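Long-range contact in biotin binding protein A (Gallus gallus, PDB 2C1S), which binds biotin and, as crystallised here, holds biotin-D-sulfoxide in its avidin-type barrel, probably sequestering the vitamin in the chicken: residues R3-L7 with G91-L95. Numbering follows the deposited sequence. Where two conformers were deposited one is given.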
loop_
_atom_site.group_PDB
_atom_site.type_symbol
_atom_site.label_atom_id
_atom_site.label_comp_id
_atom_site.label_asym_id
_atom_site.label_seq_id
_atom_site.Cartn_x
_atom_site.Cartn_y
_atom_site.Cartn_z
ATOM N N ARG A 3 -14.056 17.449 -23.296
ATOM C CA ARG A 3 -12.630 17.093 -23.105
ATOM C C ARG A 3 -12.221 17.277 -21.647
ATOM O O ARG A 3 -11.039 17.145 -21.316
ATOM C CB ARG A 3 -11.723 17.979 -23.973
ATOM C CG ARG A 3 -11.863 17.820 -25.465
ATOM C CD ARG A 3 -10.773 18.618 -26.174
ATOM N NE ARG A 3 -10.828 18.395 -27.617
ATOM C CZ ARG A 3 -10.197 17.408 -28.263
ATOM N NH1 ARG A 3 -9.433 16.540 -27.602
ATOM N NH2 ARG A 3 -10.326 17.293 -29.585
ATOM N N LYS A 4 -13.174 17.646 -20.787
ATOM C CA LYS A 4 -12.907 17.712 -19.353
ATOM C C LYS A 4 -12.411 16.352 -18.872
ATOM O O LYS A 4 -13.056 15.345 -19.137
ATOM C CB LYS A 4 -14.153 18.099 -18.557
ATOM C CG LYS A 4 -14.470 19.584 -18.582
ATOM C CD LYS A 4 -13.259 20.433 -18.261
ATOM C CE LYS A 4 -13.708 21.810 -17.862
ATOM N NZ LYS A 4 -12.548 22.668 -17.587
ATOM N N CYS A 5 -11.261 16.351 -18.191
ATOM C CA CYS A 5 -10.636 15.133 -17.619
ATOM C C CYS A 5 -9.999 14.194 -18.638
ATOM O O CYS A 5 -9.611 13.064 -18.298
ATOM C CB CYS A 5 -11.594 14.374 -16.702
ATOM S SG CYS A 5 -11.423 14.907 -14.979
ATOM N N GLU A 6 -9.912 14.662 -19.877
ATOM C CA GLU A 6 -9.049 14.076 -20.887
ATOM C C GLU A 6 -7.620 14.010 -20.353
ATOM O O GLU A 6 -7.006 15.038 -20.000
ATOM C CB GLU A 6 -9.141 14.922 -22.172
ATOM C CG GLU A 6 -7.966 14.918 -23.096
ATOM C CD GLU A 6 -8.326 15.461 -24.483
ATOM O OE1 GLU A 6 -9.438 15.143 -24.987
ATOM O OE2 GLU A 6 -7.483 16.193 -25.061
ATOM N N LEU A 7 -7.073 12.791 -20.284
ATOM C CA LEU A 7 -5.733 12.631 -19.739
ATOM C C LEU A 7 -4.680 13.322 -20.567
ATOM O O LEU A 7 -3.700 13.813 -20.017
ATOM C CB LEU A 7 -5.354 11.144 -19.566
ATOM C CG LEU A 7 -6.307 10.332 -18.705
ATOM C CD1 LEU A 7 -5.776 8.885 -18.600
ATOM C CD2 LEU A 7 -6.481 10.998 -17.314
ATOM N N GLY A 91 -15.162 23.220 -12.749
ATOM C CA GLY A 91 -14.574 22.605 -13.940
ATOM C C GLY A 91 -13.084 22.322 -13.824
ATOM O O GLY A 91 -12.436 22.046 -14.832
ATOM N N LYS A 92 -12.516 22.414 -12.625
ATOM C CA LYS A 92 -11.083 22.188 -12.481
ATOM C C LYS A 92 -10.862 20.691 -12.364
ATOM O O LYS A 92 -11.599 20.010 -11.653
ATOM C CB LYS A 92 -10.514 22.918 -11.270
ATOM C CG LYS A 92 -10.755 24.431 -11.328
ATOM C CD LYS A 92 -10.118 25.209 -10.177
ATOM C CE LYS A 92 -10.659 26.664 -10.168
ATOM N NZ LYS A 92 -9.947 27.486 -9.152
ATOM N N GLU A 93 -9.874 20.190 -13.100
ATOM C CA GLU A 93 -9.577 18.741 -13.152
ATOM C C GLU A 93 -8.460 18.367 -12.191
ATOM O O GLU A 93 -7.414 19.021 -12.127
ATOM C CB GLU A 93 -9.153 18.326 -14.574
ATOM C CG GLU A 93 -10.180 18.631 -15.699
ATOM C CD GLU A 93 -9.479 18.994 -16.986
ATOM O OE1 GLU A 93 -8.569 19.875 -16.963
ATOM O OE2 GLU A 93 -9.831 18.400 -18.023
ATOM N N MET A 94 -8.675 17.278 -11.464
ATOM C CA MET A 94 -7.642 16.746 -10.583
ATOM C C MET A 94 -7.506 15.245 -10.816
ATOM O O MET A 94 -8.516 14.561 -10.832
ATOM C CB MET A 94 -7.927 17.091 -9.108
ATOM C CG MET A 94 -7.497 18.518 -8.683
ATOM S SD MET A 94 -8.749 19.811 -8.939
ATOM C CE MET A 94 -7.881 21.256 -8.344
ATOM N N LEU A 95 -6.279 14.732 -10.978
ATOM C CA LEU A 95 -6.071 13.260 -11.012
ATOM C C LEU A 95 -5.736 12.820 -9.595
ATOM O O LEU A 95 -4.739 13.279 -9.038
ATOM C CB LEU A 95 -4.941 12.857 -11.977
ATOM C CG LEU A 95 -4.909 13.527 -13.350
ATOM C CD1 LEU A 95 -3.610 13.153 -14.102
ATOM C CD2 LEU A 95 -6.132 13.186 -14.158
#
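Cys5 and Glu93 bring the two backbones nearest, 5.8 Å between their CA atoms, where a type II turn from Arg3 to Glu6 faces the start of strand 93-102. Glu93 reaches across: with CG beside its own backbone N (chi1 -58°) and the chain bent at chi2, OE2 accepts the N-H of Cys5 through its anti lone pair, N to OE2 2.5 Å, a short and nearly straight bond (167°). A carboxylate suits this buried place because its other oxygen, OE1, forms a salt bridge with Arg124 on strand 115-124. With alanine in place of Glu93, the Cys5 amide would probably lose its acceptor and Arg124 NE its carboxylate partner, leaving the turn less firmly tied. Lys4, long enough to cross Glu93 at about a right angle, brings NZ to 2.8 Å from the carbonyl O of Gly91, whose positive phi favours glycine; Lys4 CE lies close over Gly91, leaving little room for a side chain. Beside this polar tie, Cys5 SG lies 4.0 Å from Glu93 CG and is joined by a disulfide to Cys85. Farther in, the branched ends of Leu7 and Leu95 meet, CD2 to CD2, at 3.9 Å, and both leucines touch Phe66. Polar bonds, disulfide and leucines thus fasten the N-terminal segment over one end of the antiparallel eight-stranded barrel of the avidin fold.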